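Local atomic coordinates of fibronectin type III domain-containing protein (Simiduia agarivorans, PDB entry 6P2K), a protein that probably hydrolyses xyloglucan-type beta-glucans as a family 74 glycoside hydrolase, through the beta-propeller module to which this chain belongs. Residues 569-574 against 584-589; 592-597 against 609-614; 617-622 against 632-637. One frame throughout, in Å; residues are numbered along the deposited sequence.

Interaction 1: 569-574 against 584-589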
ATOM      1  N   ILE B 569     -24.684  38.262  -8.498  1.00 24.28           N
ATOM      2  CA  ILE B 569     -23.243  38.045  -8.429  1.00 21.68           C
ATOM      3  C   ILE B 569     -22.766  38.482  -7.053  1.00 22.16           C
ATOM      4  O   ILE B 569     -23.176  39.535  -6.554  1.00 26.65           O
ATOM      5  CB  ILE B 569     -22.486  38.816  -9.531  1.00 21.17           C
ATOM      6  CG1 ILE B 569     -22.972  38.405 -10.919  1.00 22.49           C
ATOM      7  CG2 ILE B 569     -20.990  38.589  -9.418  1.00 23.47           C
ATOM      8  CD1 ILE B 569     -22.552  39.362 -12.020  1.00 23.28           C
ATOM      9  N   ALA B 570     -21.899  37.681  -6.439  1.00 20.84           N
ATOM     10  CA  ALA B 570     -21.322  38.006  -5.141  1.00 21.82           C
ATOM     11  C   ALA B 570     -19.832  38.269  -5.293  1.00 24.38           C
ATOM     12  O   ALA B 570     -19.125  37.500  -5.950  1.00 28.09           O
ATOM     13  CB  ALA B 570     -21.553  36.881  -4.130  1.00 20.60           C
ATOM     14  N   ARG B 571     -19.357  39.353  -4.682  1.00 20.44           N
ATOM     15  CA  ARG B 571     -17.929  39.636  -4.647  1.00 17.75           C
ATOM     16  C   ARG B 571     -17.258  39.059  -3.408  1.00 21.39           C
ATOM     17  O   ARG B 571     -16.105  38.622  -3.482  1.00 23.01           O
ATOM     18  CB  ARG B 571     -17.693  41.148  -4.719  1.00 16.83           C
ATOM     19  CG  ARG B 571     -16.245  41.582  -4.498  1.00 18.07           C
ATOM     20  CD  ARG B 571     -15.332  41.122  -5.622  1.00 20.26           C
ATOM     21  NE  ARG B 571     -13.997  41.706  -5.505  1.00 24.88           N
ATOM     22  CZ  ARG B 571     -13.040  41.228  -4.715  1.00 26.33           C
ATOM     23  NH1 ARG B 571     -13.267  40.149  -3.972  1.00 25.32           N
ATOM     24  NH2 ARG B 571     -11.857  41.828  -4.670  1.00 21.79           N
ATOM     25  N   LYS B 572     -17.957  39.034  -2.277  1.00 19.60           N
ATOM     26  CA  LYS B 572     -17.430  38.437  -1.061  1.00 18.93           C
ATOM     27  C   LYS B 572     -18.584  37.871  -0.248  1.00 18.82           C
ATOM     28  O   LYS B 572     -19.632  38.508  -0.119  1.00 18.08           O
ATOM     29  CB  LYS B 572     -16.646  39.455  -0.222  1.00 22.36           C
ATOM     30  CG  LYS B 572     -16.273  38.939   1.156  1.00 24.82           C
ATOM     31  CD  LYS B 572     -14.929  39.464   1.624  1.00 28.22           C
ATOM     32  CE  LYS B 572     -14.481  38.740   2.887  1.00 32.85           C
ATOM     33  NZ  LYS B 572     -13.422  39.496   3.608  1.00 41.14           N
ATOM     34  N   ILE B 573     -18.386  36.670   0.286  1.00 17.19           N
ATOM     35  CA  ILE B 573     -19.339  36.029   1.183  1.00 17.37           C
ATOM     36  C   ILE B 573     -18.766  36.086   2.590  1.00 21.26           C
ATOM     37  O   ILE B 573     -17.606  35.717   2.809  1.00 17.70           O
ATOM     38  CB  ILE B 573     -19.625  34.576   0.767  1.00 18.89           C
ATOM     39  CG1 ILE B 573     -20.222  34.530  -0.641  1.00 21.10           C
ATOM     40  CG2 ILE B 573     -20.557  33.914   1.764  1.00 17.65           C
ATOM     41  CD1 ILE B 573     -20.385  33.119  -1.181  1.00 25.60           C
ATOM     42  N   ALA B 574     -19.575  36.557   3.541  1.00 21.76           N
ATOM     43  CA  ALA B 574     -19.162  36.722   4.933  1.00 20.29           C
ATOM     44  C   ALA B 574     -20.103  35.917   5.820  1.00 21.08           C
ATOM     45  O   ALA B 574     -21.134  36.437   6.278  1.00 20.24           O
ATOM     46  CB  ALA B 574     -19.153  38.196   5.334  1.00 18.64           C
ATOM     47  N   PHE B 584     -23.868  36.612   5.171  1.00 20.66           N
ATOM     48  CA  PHE B 584     -23.935  37.873   4.449  1.00 21.12           C
ATOM     49  C   PHE B 584     -23.103  37.768   3.178  1.00 22.27           C
ATOM     50  O   PHE B 584     -22.201  36.933   3.073  1.00 18.83           O
ATOM     51  CB  PHE B 584     -23.420  39.050   5.293  1.00 20.26           C
ATOM     52  CG  PHE B 584     -24.010  39.126   6.672  1.00 20.96           C
ATOM     53  CD1 PHE B 584     -23.439  38.428   7.726  1.00 21.45           C
ATOM     54  CD2 PHE B 584     -25.119  39.915   6.920  1.00 22.69           C
ATOM     55  CE1 PHE B 584     -23.973  38.504   9.001  1.00 22.49           C
ATOM     56  CE2 PHE B 584     -25.663  39.992   8.192  1.00 23.23           C
ATOM     57  CZ  PHE B 584     -25.087  39.286   9.233  1.00 22.17           C
ATOM     58  N   PHE B 585     -23.411  38.628   2.211  1.00 21.50           N
ATOM     59  CA  PHE B 585     -22.558  38.760   1.037  1.00 21.91           C
ATOM     60  C   PHE B 585     -22.837  40.097   0.372  1.00 22.39           C
ATOM     61  O   PHE B 585     -23.898  40.699   0.561  1.00 21.58           O
ATOM     62  CB  PHE B 585     -22.747  37.599   0.046  1.00 21.41           C
ATOM     63  CG  PHE B 585     -24.087  37.574  -0.644  1.00 22.85           C
ATOM     64  CD1 PHE B 585     -25.186  36.990  -0.036  1.00 23.38           C
ATOM     65  CD2 PHE B 585     -24.235  38.093  -1.921  1.00 22.38           C
ATOM     66  CE1 PHE B 585     -26.410  36.944  -0.676  1.00 24.38           C
ATOM     67  CE2 PHE B 585     -25.459  38.053  -2.563  1.00 24.43           C
ATOM     68  CZ  PHE B 585     -26.547  37.478  -1.939  1.00 25.52           C
ATOM     69  N   SER B 586     -21.857  40.561  -0.397  1.00 23.13           N
ATOM     70  CA  SER B 586     -21.981  41.789  -1.169  1.00 23.57           C
ATOM     71  C   SER B 586     -22.391  41.423  -2.588  1.00 25.09           C
ATOM     72  O   SER B 586     -21.664  40.705  -3.285  1.00 25.03           O
ATOM     73  CB  SER B 586     -20.670  42.577  -1.165  1.00 22.51           C
ATOM     74  OG  SER B 586     -19.572  41.745  -1.502  1.00 21.30           O
ATOM     75  N   SER B 587     -23.559  41.900  -3.005  1.00 22.25           N
ATOM     76  CA  SER B 587     -24.073  41.636  -4.340  1.00 21.77           C
ATOM     77  C   SER B 587     -23.569  42.688  -5.311  1.00 24.77           C
ATOM     78  O   SER B 587     -23.707  43.889  -5.059  1.00 26.30           O
ATOM     79  CB  SER B 587     -25.599  41.624  -4.331  1.00 23.46           C
ATOM     80  OG  SER B 587     -26.115  41.537  -5.651  1.00 23.74           O
ATOM     81  N   THR B 588     -22.997  42.238  -6.428  1.00 23.86           N
ATOM     82  CA  THR B 588     -22.505  43.139  -7.461  1.00 22.07           C
ATOM     83  C   THR B 588     -23.186  42.891  -8.797  1.00 26.70           C
ATOM     84  O   THR B 588     -22.704  43.370  -9.830  1.00 28.38           O
ATOM     85  CB  THR B 588     -20.986  43.010  -7.601  1.00 19.88           C
ATOM     86  OG1 THR B 588     -20.660  41.760  -8.221  1.00 19.73           O
ATOM     87  CG2 THR B 588     -20.326  43.079  -6.234  1.00 16.71           C
ATOM     88  N   GLY B 589     -24.287  42.153  -8.798  1.00 24.84           N
ATOM     89  CA  GLY B 589     -25.081  41.960  -9.996  1.00 24.69           C
ATOM     90  C   GLY B 589     -26.547  41.911  -9.625  1.00 24.57           C
ATOM     91  O   GLY B 589     -26.913  41.534  -8.508  1.00 22.56           O
TER
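Thr588 lies against Ile569 and Arg571 where strands 567-575 and 582-588 pair as an antiparallel beta hairpin, the first two strands of a beta-propeller blade. Its backbone N donates to Ile569 O at 2.7 Å, while the two side chains cross at about a right angle. OG1, set between the backbone N and the carbonyl carbon (chi1 72°), comes 3.4 Å from Ile569 CG2. The methyl CG2 of Thr588, beside the backbone N, meets Arg571 CB at 3.6 Å; a beta-branched residue suits the place by giving each neighbour one branch. An alanine here would probably leave Ile569 CG2 and Arg571 CB without these partners and the arginine's root less firmly seated.

The tightly packed face holds Ala570, Ile573 and Phe585. Ala570 is small enough for the phenyl ring to come close obliquely, Phe585 CD2 lying 3.7 Å from Ala570 CB, and Ile573 CG1 rests 4.0 Å from Phe585 CB. Phe527 and Trp595 also meet this ring.

Arg571 and Lys572, only partly exposed, form the more open, polar side. Their side chains meet the partner strand through CB alone, and the charged ends are held outside the hairpin: Arg571 by Asp617 and Thr744 O, Lys572 by Glu621. Ser586 OG takes only a weak bond from Lys572 N (3.2 Å), its stronger partner being Ala618 O. At the far end Ala574 and Phe584 exchange two backbone bonds, and Ala574 O lies in the plane of the phenyl ring at its edge, 3.4 Å from Phe584 CD1.

Interaction 2: 592-597 against 609-614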
ATOM      1  N   GLN B 592     -27.949  45.084  -6.232  1.00 23.02           N
ATOM      2  CA  GLN B 592     -26.667  45.132  -5.553  1.00 23.32           C
ATOM      3  C   GLN B 592     -26.850  45.480  -4.078  1.00 23.30           C
ATOM      4  O   GLN B 592     -27.925  45.889  -3.633  1.00 23.92           O
ATOM      5  CB  GLN B 592     -25.751  46.149  -6.228  1.00 23.64           C
ATOM      6  CG  GLN B 592     -25.350  45.772  -7.645  1.00 25.75           C
ATOM      7  CD  GLN B 592     -24.228  46.630  -8.181  1.00 26.24           C
ATOM      8  OE1 GLN B 592     -23.129  46.651  -7.628  1.00 29.31           O
ATOM      9  NE2 GLN B 592     -24.498  47.345  -9.263  1.00 26.66           N
ATOM     10  N   GLY B 593     -25.773  45.320  -3.317  1.00 24.48           N
ATOM     11  CA  GLY B 593     -25.738  45.709  -1.925  1.00 25.64           C
ATOM     12  C   GLY B 593     -25.339  44.559  -1.030  1.00 28.15           C
ATOM     13  O   GLY B 593     -25.009  43.463  -1.480  1.00 32.50           O
ATOM     14  N   VAL B 594     -25.365  44.830   0.270  1.00 26.98           N
ATOM     15  CA  VAL B 594     -25.122  43.794   1.269  1.00 26.66           C
ATOM     16  C   VAL B 594     -26.421  43.033   1.499  1.00 26.36           C
ATOM     17  O   VAL B 594     -27.451  43.624   1.835  1.00 23.69           O
ATOM     18  CB  VAL B 594     -24.589  44.390   2.580  1.00 23.93           C
ATOM     19  CG1 VAL B 594     -24.335  43.282   3.593  1.00 19.80           C
ATOM     20  CG2 VAL B 594     -23.320  45.185   2.323  1.00 21.61           C
ATOM     21  N   TRP B 595     -26.376  41.721   1.302  1.00 26.10           N
ATOM     22  CA  TRP B 595     -27.524  40.853   1.504  1.00 24.32           C
ATOM     23  C   TRP B 595     -27.290  39.978   2.729  1.00 23.45           C
ATOM     24  O   TRP B 595     -26.148  39.678   3.088  1.00 26.84           O
ATOM     25  CB  TRP B 595     -27.764  39.977   0.268  1.00 22.67           C
ATOM     26  CG  TRP B 595     -28.502  40.673  -0.831  1.00 23.31           C
ATOM     27  CD1 TRP B 595     -28.039  41.688  -1.615  1.00 17.91           C
ATOM     28  CD2 TRP B 595     -29.836  40.395  -1.277  1.00 22.81           C
ATOM     29  NE1 TRP B 595     -29.005  42.064  -2.520  1.00 22.19           N
ATOM     30  CE2 TRP B 595     -30.117  41.287  -2.334  1.00 21.28           C
ATOM     31  CE3 TRP B 595     -30.818  39.478  -0.887  1.00 21.83           C
ATOM     32  CZ2 TRP B 595     -31.344  41.295  -2.999  1.00 22.53           C
ATOM     33  CZ3 TRP B 595     -32.035  39.485  -1.549  1.00 21.46           C
ATOM     34  CH2 TRP B 595     -32.287  40.387  -2.595  1.00 24.34           C
ATOM     35  N   ARG B 596     -28.380  39.569   3.373  1.00 20.36           N
ATOM     36  CA  ARG B 596     -28.308  38.704   4.543  1.00 20.61           C
ATOM     37  C   ARG B 596     -29.273  37.544   4.373  1.00 24.04           C
ATOM     38  O   ARG B 596     -30.454  37.753   4.077  1.00 26.74           O
ATOM     39  CB  ARG B 596     -28.632  39.472   5.822  1.00 19.90           C
ATOM     40  CG  ARG B 596     -28.718  38.604   7.066  1.00 20.72           C
ATOM     41  CD  ARG B 596     -29.321  39.410   8.209  1.00 23.84           C
ATOM     42  NE  ARG B 596     -29.362  38.693   9.479  1.00 26.74           N
ATOM     43  CZ  ARG B 596     -30.359  37.901   9.864  1.00 29.09           C
ATOM     44  NH1 ARG B 596     -31.406  37.708   9.070  1.00 26.21           N
ATOM     45  NH2 ARG B 596     -30.311  37.300  11.046  1.00 31.19           N
ATOM     46  N   GLY B 597     -28.769  36.328   4.552  1.00 23.05           N
ATOM     47  CA  GLY B 597     -29.577  35.121   4.480  1.00 21.82           C
ATOM     48  C   GLY B 597     -29.658  34.462   5.844  1.00 22.53           C
ATOM     49  O   GLY B 597     -28.670  34.425   6.584  1.00 21.07           O
ATOM     50  N   GLN B 609     -31.899  42.144   1.184  1.00 27.88           N
ATOM     51  CA  GLN B 609     -30.915  43.214   1.169  1.00 24.87           C
ATOM     52  C   GLN B 609     -30.997  44.000   2.473  1.00 21.28           C
ATOM     53  O   GLN B 609     -32.088  44.311   2.955  1.00 22.20           O
ATOM     54  CB  GLN B 609     -31.165  44.130  -0.030  1.00 22.81           C
ATOM     55  CG  GLN B 609     -30.192  45.289  -0.185  1.00 26.74           C
ATOM     56  CD  GLN B 609     -30.736  46.372  -1.103  1.00 28.13           C
ATOM     57  OE1 GLN B 609     -31.715  47.033  -0.774  1.00 28.02           O
ATOM     58  NE2 GLN B 609     -30.110  46.546  -2.262  1.00 26.45           N
ATOM     59  N   VAL B 610     -29.839  44.304   3.059  1.00 23.06           N
ATOM     60  CA  VAL B 610     -29.782  45.090   4.288  1.00 25.74           C
ATOM     61  C   VAL B 610     -28.975  46.368   4.130  1.00 26.26           C
ATOM     62  O   VAL B 610     -28.924  47.173   5.064  1.00 26.60           O
ATOM     63  CB  VAL B 610     -29.241  44.262   5.474  1.00 22.24           C
ATOM     64  CG1 VAL B 610     -30.190  43.116   5.795  1.00 21.61           C
ATOM     65  CG2 VAL B 610     -27.842  43.745   5.181  1.00 20.93           C
ATOM     66  N   LEU B 611     -28.344  46.580   2.977  1.00 24.23           N
ATOM     67  CA  LEU B 611     -27.691  47.848   2.677  1.00 22.59           C
ATOM     68  C   LEU B 611     -27.771  48.080   1.176  1.00 23.21           C
ATOM     69  O   LEU B 611     -27.369  47.216   0.394  1.00 23.75           O
ATOM     70  CB  LEU B 611     -26.228  47.854   3.139  1.00 24.92           C
ATOM     71  CG  LEU B 611     -25.510  49.199   2.969  1.00 28.57           C
ATOM     72  CD1 LEU B 611     -26.072  50.242   3.933  1.00 21.73           C
ATOM     73  CD2 LEU B 611     -24.008  49.053   3.146  1.00 27.87           C
ATOM     74  N   ALA B 612     -28.288  49.240   0.779  1.00 23.35           N
ATOM     75  CA  ALA B 612     -28.406  49.578  -0.639  1.00 26.93           C
ATOM     76  C   ALA B 612     -27.087  50.175  -1.133  1.00 27.57           C
ATOM     77  O   ALA B 612     -26.989  51.343  -1.513  1.00 33.80           O
ATOM     78  CB  ALA B 612     -29.573  50.531  -0.866  1.00 29.28           C
ATOM     79  N   SER B 613     -26.052  49.337  -1.109  1.00 24.69           N
ATOM     80  CA  SER B 613     -24.730  49.700  -1.589  1.00 22.30           C
ATOM     81  C   SER B 613     -24.562  49.219  -3.031  1.00 26.92           C
ATOM     82  O   SER B 613     -25.475  48.643  -3.631  1.00 24.89           O
ATOM     83  CB  SER B 613     -23.648  49.117  -0.673  1.00 19.75           C
ATOM     84  OG  SER B 613     -23.961  47.786  -0.308  1.00 25.15           O
ATOM     85  N   SER B 614     -23.383  49.476  -3.596  1.00 24.31           N
ATOM     86  CA  SER B 614     -23.078  49.042  -4.955  1.00 23.50           C
ATOM     87  C   SER B 614     -21.575  49.142  -5.188  1.00 25.17           C
ATOM     88  O   SER B 614     -20.830  49.687  -4.370  1.00 23.53           O
ATOM     89  CB  SER B 614     -23.848  49.867  -5.990  1.00 24.42           C
ATOM     90  OG  SER B 614     -23.518  51.241  -5.895  1.00 32.01           O
TER
HETATM   91  O   HOH W   1     -28.029  48.956  -4.221  1.00 31.86           O
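Val594 O is gripped by two backbone N-H groups of the facing strand. Val610 N approaches nearly straight, 2.8 Å from Val594 O with 173° at the hydrogen, and Leu611 N adds a longer bond of 3.3 Å to Val594 O, on a lone pair in the carbonyl plane. With Val610 and Leu611 both facing Val594, this is a classic beta bulge in the hairpin of strands 593-599 and 605-615, the outer part of a propeller blade. The branched Val594 serves both residues: its CG1 meets Val610 CG2, and its CB lies 3.9 Å from Leu611 CB.

Beyond the bulge, Gly593 suits its site because a CB would collide with Leu611 O, which stands 3.2 Å from Gly593 CA. On the opposite face of the sheet from Val594, Gln609 lays its CB over the five-membered ring of Trp595, a CH-pi contact of 4.0 Å to the ring centre. Extended beyond CG, the glutamine chain carries its amide to Gln592, where NE2 donates to Gln592 O at 2.7 Å, nearly along the C=O axis and with that oxygen close to the amide plane of Gln609. A water donates to that same Gln592 O and, at 2.6 Å, to Ser613 O.

Interaction 3: 617-622 against 632-637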
ATOM      1  N   ASP B 617     -16.437  45.722  -6.974  1.00 21.56           N
ATOM      2  CA  ASP B 617     -15.533  45.074  -6.031  1.00 22.52           C
ATOM      3  C   ASP B 617     -15.915  45.367  -4.582  1.00 21.38           C
ATOM      4  O   ASP B 617     -15.067  45.338  -3.689  1.00 20.80           O
ATOM      5  CB  ASP B 617     -14.090  45.488  -6.312  1.00 25.43           C
ATOM      6  CG  ASP B 617     -13.570  44.919  -7.622  1.00 28.56           C
ATOM      7  OD1 ASP B 617     -13.480  43.675  -7.743  1.00 29.86           O
ATOM      8  OD2 ASP B 617     -13.267  45.713  -8.537  1.00 26.67           O
ATOM      9  N   ALA B 618     -17.195  45.637  -4.343  1.00 22.82           N
ATOM     10  CA  ALA B 618     -17.674  45.910  -2.997  1.00 23.53           C
ATOM     11  C   ALA B 618     -17.551  44.669  -2.122  1.00 23.45           C
ATOM     12  O   ALA B 618     -17.836  43.551  -2.558  1.00 21.91           O
ATOM     13  CB  ALA B 618     -19.128  46.376  -3.041  1.00 19.62           C
ATOM     14  N   GLU B 619     -17.140  44.874  -0.873  1.00 25.05           N
ATOM     15  CA  GLU B 619     -16.892  43.785   0.059  1.00 26.14           C
ATOM     16  C   GLU B 619     -17.725  43.953   1.322  1.00 26.87           C
ATOM     17  O   GLU B 619     -18.138  45.059   1.683  1.00 26.59           O
ATOM     18  CB  GLU B 619     -15.414  43.711   0.452  1.00 22.95           C
ATOM     19  CG  GLU B 619     -14.490  43.201  -0.634  1.00 26.12           C
ATOM     20  CD  GLU B 619     -13.037  43.408  -0.269  1.00 30.08           C
ATOM     21  OE1 GLU B 619     -12.737  44.448   0.357  1.00 31.39           O
ATOM     22  OE2 GLU B 619     -12.201  42.538  -0.601  1.00 28.31           O
ATOM     23  N   VAL B 620     -17.946  42.832   2.002  1.00 25.18           N
ATOM     24  CA  VAL B 620     -18.546  42.815   3.331  1.00 22.10           C
ATOM     25  C   VAL B 620     -17.750  41.844   4.193  1.00 25.00           C
ATOM     26  O   VAL B 620     -17.254  40.824   3.701  1.00 22.05           O
ATOM     27  CB  VAL B 620     -20.041  42.435   3.285  1.00 23.72           C
ATOM     28  CG1 VAL B 620     -20.228  41.006   2.773  1.00 19.67           C
ATOM     29  CG2 VAL B 620     -20.685  42.620   4.655  1.00 24.95           C
ATOM     30  N   GLU B 621     -17.598  42.181   5.473  1.00 23.55           N
ATOM     31  CA  GLU B 621     -16.918  41.328   6.436  1.00 23.69           C
ATOM     32  C   GLU B 621     -17.729  41.277   7.720  1.00 23.55           C
ATOM     33  O   GLU B 621     -18.236  42.303   8.181  1.00 25.98           O
ATOM     34  CB  GLU B 621     -15.502  41.837   6.747  1.00 26.17           C
ATOM     35  CG  GLU B 621     -14.676  40.914   7.643  1.00 30.12           C
ATOM     36  CD  GLU B 621     -13.726  40.019   6.868  1.00 33.87           C
ATOM     37  OE1 GLU B 621     -12.527  40.373   6.783  1.00 32.08           O
ATOM     38  OE2 GLU B 621     -14.172  38.968   6.354  1.00 34.48           O
ATOM     39  N   ALA B 622     -17.840  40.084   8.297  1.00 23.59           N
ATOM     40  CA  ALA B 622     -18.533  39.881   9.561  1.00 26.70           C
ATOM     41  C   ALA B 622     -17.598  39.166  10.523  1.00 25.77           C
ATOM     42  O   ALA B 622     -16.991  38.152  10.163  1.00 22.59           O
ATOM     43  CB  ALA B 622     -19.820  39.072   9.366  1.00 24.62           C
ATOM     44  N   MET B 632     -19.112  44.979   8.345  1.00 26.95           N
ATOM     45  CA  MET B 632     -18.396  46.090   7.733  1.00 26.77           C
ATOM     46  C   MET B 632     -18.481  45.989   6.218  1.00 27.82           C
ATOM     47  O   MET B 632     -18.202  44.931   5.641  1.00 28.51           O
ATOM     48  CB  MET B 632     -16.937  46.101   8.194  1.00 26.38           C
ATOM     49  CG  MET B 632     -16.125  47.287   7.714  1.00 33.21           C
ATOM     50  SD  MET B 632     -15.228  46.958   6.179  1.00 40.10           S
ATOM     51  CE  MET B 632     -13.982  45.808   6.760  1.00 37.53           C
ATOM     52  N   SER B 633     -18.857  47.093   5.579  1.00 24.38           N
ATOM     53  CA  SER B 633     -19.012  47.162   4.134  1.00 23.71           C
ATOM     54  C   SER B 633     -18.042  48.171   3.542  1.00 23.78           C
ATOM     55  O   SER B 633     -17.893  49.283   4.062  1.00 22.87           O
ATOM     56  CB  SER B 633     -20.450  47.550   3.764  1.00 24.30           C
ATOM     57  OG  SER B 633     -20.539  48.023   2.426  1.00 22.28           O
ATOM     58  N   PHE B 634     -17.397  47.783   2.447  1.00 24.95           N
ATOM     59  CA  PHE B 634     -16.566  48.677   1.646  1.00 25.56           C
ATOM     60  C   PHE B 634     -17.216  48.762   0.274  1.00 25.43           C
ATOM     61  O   PHE B 634     -17.170  47.799  -0.499  1.00 22.54           O
ATOM     62  CB  PHE B 634     -15.127  48.175   1.554  1.00 22.08           C
ATOM     63  CG  PHE B 634     -14.254  48.983   0.631  1.00 24.52           C
ATOM     64  CD1 PHE B 634     -14.210  50.366   0.722  1.00 23.98           C
ATOM     65  CD2 PHE B 634     -13.468  48.353  -0.326  1.00 27.97           C
ATOM     66  CE1 PHE B 634     -13.403  51.106  -0.125  1.00 29.80           C
ATOM     67  CE2 PHE B 634     -12.657  49.086  -1.174  1.00 30.49           C
ATOM     68  CZ  PHE B 634     -12.623  50.465  -1.075  1.00 29.39           C
ATOM     69  N   ALA B 635     -17.833  49.902  -0.017  1.00 25.91           N
ATOM     70  CA  ALA B 635     -18.667  50.049  -1.200  1.00 24.07           C
ATOM     71  C   ALA B 635     -19.008  51.522  -1.352  1.00 26.35           C
ATOM     72  O   ALA B 635     -18.677  52.347  -0.497  1.00 29.07           O
ATOM     73  CB  ALA B 635     -19.944  49.206  -1.093  1.00 20.65           C
ATOM     74  N   LYS B 636     -19.675  51.847  -2.452  1.00 23.96           N
ATOM     75  CA  LYS B 636     -20.286  53.154  -2.620  1.00 28.41           C
ATOM     76  C   LYS B 636     -21.777  53.064  -2.318  1.00 27.58           C
ATOM     77  O   LYS B 636     -22.362  51.981  -2.280  1.00 27.87           O
ATOM     78  CB  LYS B 636     -20.053  53.698  -4.037  1.00 35.92           C
ATOM     79  CG  LYS B 636     -20.999  53.171  -5.102  1.00 42.68           C
ATOM     80  CD  LYS B 636     -20.659  53.760  -6.467  1.00 47.50           C
ATOM     81  CE  LYS B 636     -21.838  53.693  -7.430  1.00 54.50           C
ATOM     82  NZ  LYS B 636     -22.206  55.051  -7.940  1.00 59.13           N
ATOM     83  N   GLY B 637     -22.383  54.223  -2.081  1.00 31.74           N
ATOM     84  CA  GLY B 637     -23.807  54.273  -1.809  1.00 30.08           C
ATOM     85  C   GLY B 637     -24.147  53.898  -0.375  1.00 28.97           C
ATOM     86  O   GLY B 637     -23.362  54.094   0.557  1.00 27.32           O
TER
HETATM   87  O   HOH W   2     -20.587  46.176   0.319  1.00 26.03           O
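Glu619 faces Phe634 across the antiparallel hairpin of strands 618-625 and 628-634, which opens the propeller blade after the one built from residues 567-615. Backbone N and O of both residues are used in a hydrogen-bonded pair, Phe634 N lying 2.9 Å from Glu619 O. The glutamate CB leaves the sheet on the same face as the phenylalanine CB. CG then stands anti to the carbonyl carbon (chi1 -72°), and the chain continues extended through CD. At the tip OE1 comes to the edge of the phenyl ring, near its plane, 4.0 Å from Phe634 CD2, with carboxylate and ring planes 61° apart; a ring edge carries slightly positive hydrogens and so is a fitting neighbour for a carboxylate oxygen. The charge is met further on: OE1 accepts from Ser696 N and OE2 from Gly695 N, which should hold the buried group in its rotation.

Met632, paired with Glu621 through two backbone bonds, shares this face, and its flexible thioether bends back until CE lies 4.3 Å from Glu621 CB. Ile650 and Ile703 are among the apolar neighbours that suit it. The reverse face carries Val620 and Ser633; Val620 CG2 lies 3.5 Å from Met632 O, and a water donates to Glu619 O while joined to Ser633 OG at 2.8 Å. At the corner two small methyls meet, Ala618 CB standing 3.5 Å from Ala635 CB.

In the fold
Three hairpins follow one another along the chain. Interactions 1 and 2 share one sheet, strand 582-588 lying beside strand 593-599, and their centres are about 8 Å apart; together they make four strands of one propeller blade. Interaction 3 begins just after strand 605-615, in the next blade, with its centre about 9 Å from each of the others. Its strand 618-625 lies over interaction 1, tied by polar bonds across the seam, while Ser614 N bonds to Lys636 O beside interaction 2. Interaction 1 also reaches a zinc site, where Asp513, a ligand, accepts from Ile573 N. The contacts thus supply four strands of one blade and the first two of the next, with the seam between them.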